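Local coordinates for hypothetical protein RV2626C (Mycobacterium tuberculosis, PDB 1Y5H) that is a secreted homodimeric CBS-domain protein of the hypoxic response, of unknown function, that probably binds zinc and does not seem to bind AMP, at residues A[32-37]-A[53-58]; A[61-66]-A[81-86]; A[85-90]-A[94-99]; A[108-113]-A[118-123]. All coordinates share one frame; numbering follows the deposited sequence.

Interaction 1: A[32-37]-A[53-58]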
# COMPACT_ATOMS: atom_id res chain seq x y z
N GLN A 32 -7.97 3.45 -10.62
CA GLN A 32 -9.25 2.80 -10.93
C GLN A 32 -9.06 1.32 -11.23
O GLN A 32 -9.89 0.49 -10.83
CB GLN A 32 -9.91 3.50 -12.11
CG GLN A 32 -10.32 4.93 -11.79
CD GLN A 32 -10.74 5.72 -13.01
OE1 GLN A 32 -11.14 6.88 -12.90
NE2 GLN A 32 -10.65 5.11 -14.18
N TYR A 33 -7.98 0.97 -11.91
CA TYR A 33 -7.72 -0.44 -12.23
C TYR A 33 -7.40 -1.24 -10.98
O TYR A 33 -7.78 -2.41 -10.87
CB TYR A 33 -6.56 -0.57 -13.22
CG TYR A 33 -6.83 0.01 -14.59
CD1 TYR A 33 -7.96 -0.37 -15.32
CD2 TYR A 33 -5.95 0.91 -15.17
CE1 TYR A 33 -8.20 0.15 -16.59
CE2 TYR A 33 -6.18 1.43 -16.44
CZ TYR A 33 -7.30 1.05 -17.15
OH TYR A 33 -7.52 1.57 -18.40
N MSE A 34 -6.71 -0.61 -10.04
CA MSE A 34 -6.36 -1.30 -8.81
C MSE A 34 -7.59 -1.59 -7.97
O MSE A 34 -7.65 -2.61 -7.28
CB MSE A 34 -5.36 -0.46 -8.01
CG MSE A 34 -4.02 -0.34 -8.68
SE MSE A 34 -2.90 0.83 -7.67
CE MSE A 34 -1.36 0.87 -8.84
N ARG A 35 -8.57 -0.69 -8.02
CA ARG A 35 -9.81 -0.89 -7.27
C ARG A 35 -10.60 -1.99 -7.97
O ARG A 35 -11.15 -2.88 -7.32
CB ARG A 35 -10.65 0.39 -7.23
CG ARG A 35 -11.96 0.21 -6.46
CD ARG A 35 -12.77 1.49 -6.33
NE ARG A 35 -13.24 2.00 -7.62
CZ ARG A 35 -14.09 3.01 -7.76
NH1 ARG A 35 -14.57 3.62 -6.69
NH2 ARG A 35 -14.46 3.41 -8.97
N GLU A 36 -10.63 -1.92 -9.29
CA GLU A 36 -11.34 -2.89 -10.13
C GLU A 36 -10.89 -4.33 -9.86
O GLU A 36 -11.72 -5.23 -9.72
CB GLU A 36 -11.11 -2.56 -11.60
CG GLU A 36 -11.81 -3.49 -12.59
CD GLU A 36 -11.42 -3.21 -14.03
OE1 GLU A 36 -11.45 -2.02 -14.43
OE2 GLU A 36 -11.08 -4.16 -14.77
N HIS A 37 -9.58 -4.54 -9.77
CA HIS A 37 -9.03 -5.87 -9.55
C HIS A 37 -8.62 -6.13 -8.10
O HIS A 37 -8.15 -7.22 -7.78
CB HIS A 37 -7.82 -6.08 -10.47
CG HIS A 37 -8.16 -6.01 -11.92
ND1 HIS A 37 -9.00 -6.92 -12.53
CD2 HIS A 37 -7.78 -5.14 -12.88
CE1 HIS A 37 -9.12 -6.61 -13.81
NE2 HIS A 37 -8.40 -5.53 -14.05
N GLY A 53 7.69 -1.50 -16.47
CA GLY A 53 7.88 -1.56 -15.03
C GLY A 53 6.61 -1.91 -14.29
O GLY A 53 5.61 -2.27 -14.92
N MSE A 54 6.65 -1.86 -12.97
CA MSE A 54 5.50 -2.15 -12.12
C MSE A 54 5.14 -0.87 -11.38
O MSE A 54 6.02 -0.11 -10.96
CB MSE A 54 5.82 -3.24 -11.09
CG MSE A 54 6.02 -4.64 -11.65
SE MSE A 54 4.41 -5.47 -12.32
CE MSE A 54 3.44 -5.71 -10.69
N LEU A 55 3.84 -0.64 -11.22
CA LEU A 55 3.35 0.53 -10.50
C LEU A 55 2.55 0.02 -9.31
O LEU A 55 1.66 -0.81 -9.47
CB LEU A 55 2.42 1.36 -11.40
CG LEU A 55 1.83 2.61 -10.73
CD1 LEU A 55 2.92 3.66 -10.56
CD2 LEU A 55 0.69 3.17 -11.58
N THR A 56 2.87 0.50 -8.11
CA THR A 56 2.15 0.07 -6.92
C THR A 56 1.27 1.19 -6.39
O THR A 56 1.45 2.36 -6.75
CB THR A 56 3.11 -0.36 -5.79
OG1 THR A 56 3.86 0.77 -5.34
CG2 THR A 56 4.06 -1.45 -6.29
N ASP A 57 0.32 0.83 -5.53
CA ASP A 57 -0.55 1.83 -4.95
C ASP A 57 0.26 2.82 -4.13
O ASP A 57 0.01 4.03 -4.18
CB ASP A 57 -1.66 1.17 -4.11
CG ASP A 57 -1.14 0.09 -3.15
OD1 ASP A 57 -2.00 -0.60 -2.56
OD2 ASP A 57 0.09 -0.08 -2.99
N ARG A 58 1.25 2.32 -3.38
CA ARG A 58 2.08 3.22 -2.57
C ARG A 58 2.88 4.16 -3.47
O ARG A 58 3.11 5.31 -3.10
CB ARG A 58 3.02 2.43 -1.65
CG ARG A 58 3.79 3.34 -0.72
CD ARG A 58 4.45 2.60 0.43
NE ARG A 58 5.23 3.52 1.26
CZ ARG A 58 4.71 4.38 2.13
NH1 ARG A 58 3.39 4.45 2.30
NH2 ARG A 58 5.50 5.19 2.82
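Met34, a selenomethionine on helix 27-37, reaches across to the point where strand 51-56 gives way to helix 57-65, a strand-to-helix junction inside the first CBS domain. Met34 itself carries the contact. With CG anti to the carbonyl carbon (chi1 -68°) and the chain extended beyond it, the side chain runs straight out from the helix and lays SE and CE along the junction. CE ends 3.5 Å from Leu55 O and 3.6 Å from Thr56 C, while Leu55 meets it with its branch point and one methyl, CG and CD2 each lying 4.1 Å from Met34 CE. Leu42 and Ile60 also touch Met34, packing apolar carbons against the selenoether chain. Further along, Arg35 packs on Ile62 of the second subunit, which also touches Met34. At the junction Thr56 is the N-cap, its OG1 accepting from Asp59 N. Asp57 follows. Its carboxylate is engaged outside these two segments, by Arg58 of the second subunit, and its inner carbons are left to Met34: SE sits 3.7 Å from Asp57 CA and 3.8 Å from Asp57 CB.

Interaction 2: A[61-66]-A[81-86]; sequences VIKGLA and RDSIYY
Lys63 and Asp82 approach from opposite directions, and their charged ends form the ionic part of this contact. The salt bridge is long, with Lys63 NZ 3.6 Å from Asp82 OD2, and no direct hydrogen bond joins the two segments. The ammonium group does not sit squarely before the carboxylate: NZ is 3.5 Å from Asp82 CB, slightly nearer to that carbon than to the oxygen. The lysine chain also runs past the acid, since its CD lies 3.8 Å from Asp82 OD2. Such spacing is consistent with a modest electrostatic attraction at the surface.

The firmer polar link is made through water. One water molecule accepts a hydrogen bond from Lys63 NZ at 2.9 Å and is hydrogen-bonded to Ser83 OG at 2.9 Å, spanning two groups whose direct separation, NZ to OG, is 4.0 Å. This surface bridge connects helix 57-65, in the first CBS repeat, to the loop between helix 76-80 and strand 87-88, in the second. The wider pi-type turn over 61-65 is marked by the bond from Ala66 N to Val61 O, five residues back.

Reach comes from the shape of the lysine. Its CG is anti to the carbonyl carbon (chi1 -64°), and every later torsion is close to 180°, so NZ is carried to the full length of the chain. Around the contact, Arg81 forms a salt bridge with Glu23, and the backbone of Ser83 is hydrogen-bonded to Met54 of strand 51-56.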
# COMPACT_ATOMS: atom_id res chain seq x y z
N VAL A 61 0.98 7.23 -4.24
CA VAL A 61 0.91 8.13 -3.11
C VAL A 61 2.25 8.81 -2.80
O VAL A 61 2.31 10.03 -2.66
CB VAL A 61 0.45 7.38 -1.83
CG1 VAL A 61 0.48 8.31 -0.62
CG2 VAL A 61 -0.96 6.84 -2.03
N ILE A 62 3.31 8.01 -2.73
CA ILE A 62 4.64 8.52 -2.37
C ILE A 62 5.43 9.21 -3.48
O ILE A 62 6.01 10.27 -3.27
CB ILE A 62 5.52 7.39 -1.78
CG1 ILE A 62 4.80 6.76 -0.59
CG2 ILE A 62 6.88 7.93 -1.39
CD1 ILE A 62 4.46 7.73 0.53
N LYS A 63 5.46 8.59 -4.66
CA LYS A 63 6.19 9.16 -5.79
C LYS A 63 5.31 10.08 -6.62
O LYS A 63 5.80 10.85 -7.43
CB LYS A 63 6.75 8.05 -6.67
CG LYS A 63 7.79 7.16 -6.00
CD LYS A 63 8.31 6.10 -6.96
CE LYS A 63 9.32 5.19 -6.29
NZ LYS A 63 9.86 4.17 -7.24
N GLY A 64 4.00 9.98 -6.42
CA GLY A 64 3.08 10.81 -7.16
C GLY A 64 2.56 11.98 -6.35
O GLY A 64 3.10 13.08 -6.43
N LEU A 65 1.53 11.74 -5.54
CA LEU A 65 0.93 12.80 -4.74
C LEU A 65 1.90 13.54 -3.82
O LEU A 65 1.88 14.77 -3.77
CB LEU A 65 -0.22 12.24 -3.90
CG LEU A 65 -1.38 11.56 -4.64
CD1 LEU A 65 -2.48 11.21 -3.65
CD2 LEU A 65 -1.92 12.49 -5.73
N ALA A 66 2.74 12.79 -3.11
CA ALA A 66 3.70 13.41 -2.19
C ALA A 66 4.84 14.14 -2.90
O ALA A 66 5.57 14.91 -2.27
CB ALA A 66 4.27 12.36 -1.23
N ARG A 81 8.73 3.30 -14.44
CA ARG A 81 10.07 3.13 -14.99
C ARG A 81 11.16 3.06 -13.93
O ARG A 81 12.32 2.79 -14.25
CB ARG A 81 10.40 4.23 -16.00
CG ARG A 81 9.68 4.08 -17.33
CD ARG A 81 9.71 5.38 -18.12
NE ARG A 81 8.63 5.42 -19.09
CZ ARG A 81 7.90 6.49 -19.36
NH1 ARG A 81 8.12 7.63 -18.71
NH2 ARG A 81 6.93 6.43 -20.26
N ASP A 82 10.80 3.32 -12.67
CA ASP A 82 11.76 3.25 -11.57
C ASP A 82 11.84 1.83 -11.04
O ASP A 82 12.78 1.47 -10.32
CB ASP A 82 11.33 4.13 -10.39
CG ASP A 82 11.23 5.60 -10.74
OD1 ASP A 82 11.89 6.05 -11.70
OD2 ASP A 82 10.49 6.31 -10.03
N SER A 83 10.84 1.01 -11.38
CA SER A 83 10.78 -0.36 -10.88
C SER A 83 10.70 -1.44 -11.95
O SER A 83 9.62 -1.97 -12.21
CB SER A 83 9.57 -0.49 -9.95
OG SER A 83 9.55 0.55 -8.98
N ILE A 84 11.83 -1.78 -12.55
CA ILE A 84 11.80 -2.82 -13.56
C ILE A 84 12.46 -4.12 -13.11
O ILE A 84 13.68 -4.24 -12.97
CB ILE A 84 12.44 -2.36 -14.90
CG1 ILE A 84 12.25 -3.46 -15.95
CG2 ILE A 84 13.91 -2.03 -14.69
CD1 ILE A 84 12.66 -3.05 -17.36
N TYR A 85 11.61 -5.11 -12.86
CA TYR A 85 12.05 -6.43 -12.46
C TYR A 85 11.08 -7.39 -13.10
O TYR A 85 9.93 -7.03 -13.36
CB TYR A 85 12.06 -6.57 -10.93
CG TYR A 85 10.82 -6.06 -10.23
CD1 TYR A 85 9.70 -6.87 -10.06
CD2 TYR A 85 10.76 -4.75 -9.74
CE1 TYR A 85 8.55 -6.40 -9.43
CE2 TYR A 85 9.62 -4.27 -9.11
CZ TYR A 85 8.52 -5.09 -8.95
OH TYR A 85 7.39 -4.61 -8.34
N TYR A 86 11.55 -8.60 -13.38
CA TYR A 86 10.71 -9.61 -14.01
C TYR A 86 11.48 -10.91 -14.07
O TYR A 86 12.65 -10.96 -13.72
CB TYR A 86 10.35 -9.19 -15.44
CG TYR A 86 11.53 -8.93 -16.37
CD1 TYR A 86 12.24 -9.99 -16.96
CD2 TYR A 86 11.91 -7.63 -16.67
CE1 TYR A 86 13.31 -9.74 -17.83
CE2 TYR A 86 12.97 -7.37 -17.54
CZ TYR A 86 13.66 -8.42 -18.12
OH TYR A 86 14.69 -8.14 -18.98
O HOH W 1 7.96 2.95 -9.06

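Interaction 3: A[85-90]-A[94-99]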
# COMPACT_ATOMS: atom_id res chain seq x y z
N TYR A 85 11.61 -5.11 -12.86
CA TYR A 85 12.05 -6.43 -12.46
C TYR A 85 11.08 -7.39 -13.10
O TYR A 85 9.93 -7.03 -13.36
CB TYR A 85 12.06 -6.57 -10.93
CG TYR A 85 10.82 -6.06 -10.23
CD1 TYR A 85 9.70 -6.87 -10.06
CD2 TYR A 85 10.76 -4.75 -9.74
CE1 TYR A 85 8.55 -6.40 -9.43
CE2 TYR A 85 9.62 -4.27 -9.11
CZ TYR A 85 8.52 -5.09 -8.95
OH TYR A 85 7.39 -4.61 -8.34
N TYR A 86 11.55 -8.60 -13.38
CA TYR A 86 10.71 -9.61 -14.01
C TYR A 86 11.48 -10.91 -14.07
O TYR A 86 12.65 -10.96 -13.72
CB TYR A 86 10.35 -9.19 -15.44
CG TYR A 86 11.53 -8.93 -16.37
CD1 TYR A 86 12.24 -9.99 -16.96
CD2 TYR A 86 11.91 -7.63 -16.67
CE1 TYR A 86 13.31 -9.74 -17.83
CE2 TYR A 86 12.97 -7.37 -17.54
CZ TYR A 86 13.66 -8.42 -18.12
OH TYR A 86 14.69 -8.14 -18.98
N VAL A 87 10.79 -11.96 -14.48
CA VAL A 87 11.41 -13.26 -14.65
C VAL A 87 10.98 -13.80 -16.00
O VAL A 87 9.92 -13.45 -16.52
CB VAL A 87 10.99 -14.28 -13.55
CG1 VAL A 87 11.48 -13.80 -12.19
CG2 VAL A 87 9.48 -14.47 -13.54
N ASP A 88 11.82 -14.65 -16.57
CA ASP A 88 11.54 -15.28 -17.85
C ASP A 88 10.50 -16.36 -17.61
O ASP A 88 10.39 -16.90 -16.50
CB ASP A 88 12.82 -15.89 -18.41
CG ASP A 88 12.57 -16.71 -19.66
OD1 ASP A 88 12.09 -16.14 -20.67
OD2 ASP A 88 12.85 -17.93 -19.64
N ALA A 89 9.73 -16.69 -18.64
CA ALA A 89 8.69 -17.71 -18.53
C ALA A 89 9.24 -19.06 -18.07
O ALA A 89 8.50 -19.87 -17.50
CB ALA A 89 7.97 -17.86 -19.85
N ASN A 90 10.52 -19.30 -18.31
CA ASN A 90 11.15 -20.57 -17.92
C ASN A 90 11.86 -20.51 -16.57
O ASN A 90 12.53 -21.46 -16.18
CB ASN A 90 12.14 -21.01 -19.00
CG ASN A 90 11.46 -21.54 -20.24
OD1 ASN A 90 12.08 -21.66 -21.30
ND2 ASN A 90 10.19 -21.89 -20.12
N GLN A 94 13.02 -20.91 -7.42
CA GLN A 94 14.12 -20.29 -6.72
C GLN A 94 14.40 -18.91 -7.31
O GLN A 94 14.61 -17.94 -6.58
CB GLN A 94 15.38 -21.16 -6.79
CG GLN A 94 15.27 -22.46 -6.00
CD GLN A 94 14.88 -23.66 -6.86
OE1 GLN A 94 13.94 -23.59 -7.66
NE2 GLN A 94 15.58 -24.77 -6.68
N GLU A 95 14.39 -18.82 -8.64
CA GLU A 95 14.65 -17.55 -9.31
C GLU A 95 13.56 -16.53 -8.97
O GLU A 95 13.86 -15.36 -8.70
CB GLU A 95 14.71 -17.76 -10.81
N MSE A 96 12.31 -16.96 -8.99
CA MSE A 96 11.20 -16.07 -8.68
C MSE A 96 11.34 -15.51 -7.27
O MSE A 96 11.10 -14.33 -7.04
CB MSE A 96 9.87 -16.81 -8.83
CG MSE A 96 9.53 -17.13 -10.27
SE MSE A 96 7.87 -18.09 -10.47
CE MSE A 96 8.59 -19.87 -10.69
N LEU A 97 11.72 -16.37 -6.32
CA LEU A 97 11.90 -15.93 -4.95
C LEU A 97 13.08 -14.98 -4.86
O LEU A 97 13.06 -14.04 -4.07
CB LEU A 97 12.11 -17.13 -4.03
CG LEU A 97 10.91 -18.06 -3.90
CD1 LEU A 97 11.30 -19.30 -3.10
CD2 LEU A 97 9.76 -17.32 -3.22
N ASN A 98 14.11 -15.21 -5.67
CA ASN A 98 15.27 -14.33 -5.66
C ASN A 98 14.85 -12.91 -6.03
O ASN A 98 15.26 -11.94 -5.39
CB ASN A 98 16.36 -14.80 -6.63
CG ASN A 98 17.06 -16.06 -6.16
OD1 ASN A 98 17.18 -16.31 -4.96
ND2 ASN A 98 17.56 -16.85 -7.11
N VAL A 99 14.04 -12.79 -7.08
CA VAL A 99 13.58 -11.49 -7.52
C VAL A 99 12.71 -10.83 -6.46
O VAL A 99 12.88 -9.65 -6.13
CB VAL A 99 12.78 -11.60 -8.83
CG1 VAL A 99 12.16 -10.26 -9.19
CG2 VAL A 99 13.70 -12.07 -9.95
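Val87 and Val99 meet at the tight part of this contact, where Val87 CG1 comes within 3.6 Å of Val99 CG2. The two branched side chains cross at a slant, each offering one methyl to the other. In Val99, CG1 is anti to the backbone N (chi1 173°), which divides the work between its branches: CG2 serves Val87, while CG1 is turned to Tyr85 and lies 4.1 Å from Tyr85 CB. Val87 also reaches the preceding turn of the helix, its CG1 standing 4.2 Å from Met96 CA and its CG2 4.2 Å from the CG of that selenomethionine.

These residues join strand 87-88 to helix 93-103, the first two elements of a beta-alpha-beta unit completed by strand 107-112. Val108 of that third element touches both Val87 and Val99, extending the apolar layer between helix and sheet, and Ala10 adjoins Val87 and Met96. The ring of Tyr85 stacks on His103, a zinc ligand by similarity.

The outer side is looser. Tyr86 directs its CB away from the helix segment and contributes through its backbone, Tyr86 O lying 4.1 Å from Val99 CG2; its side chain instead touches Leu51 and Ile111. Exposed Asp88 forms an Asx turn, with Asn90 N donating to Asp88 OD2 at 3.0 Å. The N-H...O angle is 152°, and the donor stands well above the carboxylate plane.

Interaction 4: A[108-113]-A[118-123]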
# COMPACT_ATOMS: atom_id res chain seq x y z
N VAL A 108 5.56 -10.65 -9.34
CA VAL A 108 6.52 -10.33 -10.38
C VAL A 108 5.96 -10.61 -11.77
O VAL A 108 5.22 -11.57 -11.96
CB VAL A 108 7.80 -11.17 -10.18
CG1 VAL A 108 8.76 -10.96 -11.33
CG2 VAL A 108 8.44 -10.81 -8.85
N PRO A 109 6.30 -9.75 -12.74
CA PRO A 109 5.82 -9.94 -14.12
C PRO A 109 6.60 -11.07 -14.78
O PRO A 109 7.78 -11.28 -14.47
CB PRO A 109 6.11 -8.60 -14.80
CG PRO A 109 6.39 -7.65 -13.68
CD PRO A 109 7.01 -8.48 -12.61
N VAL A 110 5.95 -11.80 -15.67
CA VAL A 110 6.61 -12.88 -16.39
C VAL A 110 6.72 -12.43 -17.85
O VAL A 110 5.73 -11.99 -18.45
CB VAL A 110 5.81 -14.19 -16.29
CG1 VAL A 110 6.54 -15.31 -17.03
CG2 VAL A 110 5.61 -14.56 -14.83
N ILE A 111 7.92 -12.53 -18.40
CA ILE A 111 8.19 -12.11 -19.77
C ILE A 111 8.57 -13.26 -20.69
O ILE A 111 9.20 -14.22 -20.27
CB ILE A 111 9.34 -11.06 -19.80
CG1 ILE A 111 8.97 -9.85 -18.95
CG2 ILE A 111 9.63 -10.64 -21.23
CD1 ILE A 111 7.74 -9.11 -19.43
N SER A 112 8.16 -13.13 -21.95
CA SER A 112 8.47 -14.13 -22.97
C SER A 112 8.55 -13.37 -24.28
O SER A 112 7.56 -12.81 -24.74
CB SER A 112 7.37 -15.19 -23.04
OG SER A 112 7.73 -16.23 -23.94
N GLU A 113 9.74 -13.34 -24.87
CA GLU A 113 9.96 -12.63 -26.13
C GLU A 113 9.72 -11.13 -25.94
O GLU A 113 9.16 -10.47 -26.82
CB GLU A 113 9.03 -13.19 -27.21
N GLY A 118 2.22 -12.86 -18.18
CA GLY A 118 1.50 -13.15 -16.96
C GLY A 118 2.14 -12.52 -15.74
O GLY A 118 3.14 -11.82 -15.85
N ILE A 119 1.54 -12.76 -14.58
CA ILE A 119 2.03 -12.24 -13.31
C ILE A 119 2.05 -13.40 -12.32
O ILE A 119 1.10 -14.19 -12.25
CB ILE A 119 1.08 -11.15 -12.74
CG1 ILE A 119 1.19 -9.86 -13.56
CG2 ILE A 119 1.41 -10.90 -11.26
CD1 ILE A 119 2.50 -9.09 -13.38
N VAL A 120 3.13 -13.53 -11.56
CA VAL A 120 3.21 -14.59 -10.57
C VAL A 120 3.28 -13.96 -9.18
O VAL A 120 4.04 -13.02 -8.97
CB VAL A 120 4.46 -15.47 -10.78
CG1 VAL A 120 4.54 -16.52 -9.68
CG2 VAL A 120 4.40 -16.15 -12.13
N THR A 121 2.48 -14.46 -8.25
CA THR A 121 2.49 -13.93 -6.89
C THR A 121 3.14 -14.93 -5.94
O THR A 121 3.29 -16.11 -6.27
CB THR A 121 1.07 -13.65 -6.35
OG1 THR A 121 0.41 -14.89 -6.04
CG2 THR A 121 0.26 -12.88 -7.38
N GLU A 122 3.52 -14.46 -4.77
CA GLU A 122 4.15 -15.32 -3.78
C GLU A 122 3.15 -16.41 -3.38
O GLU A 122 3.54 -17.55 -3.13
CB GLU A 122 4.56 -14.50 -2.56
CG GLU A 122 5.60 -15.18 -1.70
CD GLU A 122 6.22 -14.24 -0.69
OE1 GLU A 122 5.48 -13.71 0.17
OE2 GLU A 122 7.45 -14.04 -0.75
N ALA A 123 1.87 -16.05 -3.34
CA ALA A 123 0.82 -17.00 -2.98
C ALA A 123 0.74 -18.12 -4.02
O ALA A 123 0.47 -19.27 -3.69
CB ALA A 123 -0.51 -16.29 -2.86
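The beta hairpin of strands 107-112 and 115-121 belongs to the second CBS domain, and its backbone ladder joins Val108 and Val110 to Val120 and Gly118. Val108 and Val120 form an antiparallel hydrogen-bonded pair gripped twice: Val108 N donates to Val120 O at 2.8 Å, and Val120 N returns a bond to Val108 O at 2.9 Å with an N-H...O angle of 175°. Two residues along, Val110 N donates to Gly118 O at 2.8 Å, approaching from above the carbonyl plane.

Pro109 and Ile119 occupy the non-hydrogen-bonded position between these pairs. The proline has no N-H, and none is needed toward Ile119 at this position; Ile119 CD1 folds back to 3.5 Å from Pro109 CA and 3.9 Å from Pro109 CB. Ile119 CG1 is anti to the carbonyl carbon (chi1 -72°), and a second turn in the same sense (chi2 -72°) brings CD1 over the proline. Met54 of strand 51-56 also touches Pro109 on this face.

On the other face, Val110 CG2 presses against Val120 CG2 at 3.4 Å, tighter than usual for two carbons. Met14 touches both valines, Met96 covers Val120, and Val99 and Met100 cover Val108. Placing the proline at a non-hydrogen-bonded site lets the ladder run past it without losing a cross-strand N-H, while apolar groups line both faces of this buried hairpin.

How the interactions relate
Along the chain the contacts follow in order, interaction 2 passing into interaction 3 through their shared Tyr85 and Tyr86. Interactions 1 and 2 both use helix 57-65 and have centres about 11 Å apart; of these four contacts, only they touch the second subunit. Interactions 3 and 4, about 8 Å apart between centres, meet in the sheet where strands 87-88 and 107-112 are neighbours, within the second CBS domain. Interaction 1 lies across the chain's centre from both. Met54 bridges that division: its CB is 3.5 Å from Tyr85 OH, and its selenium end packs against Pro109 and Ile119 of interaction 4. The two CBS repeats are thus joined through strand 51-56 and the 81-86 loop.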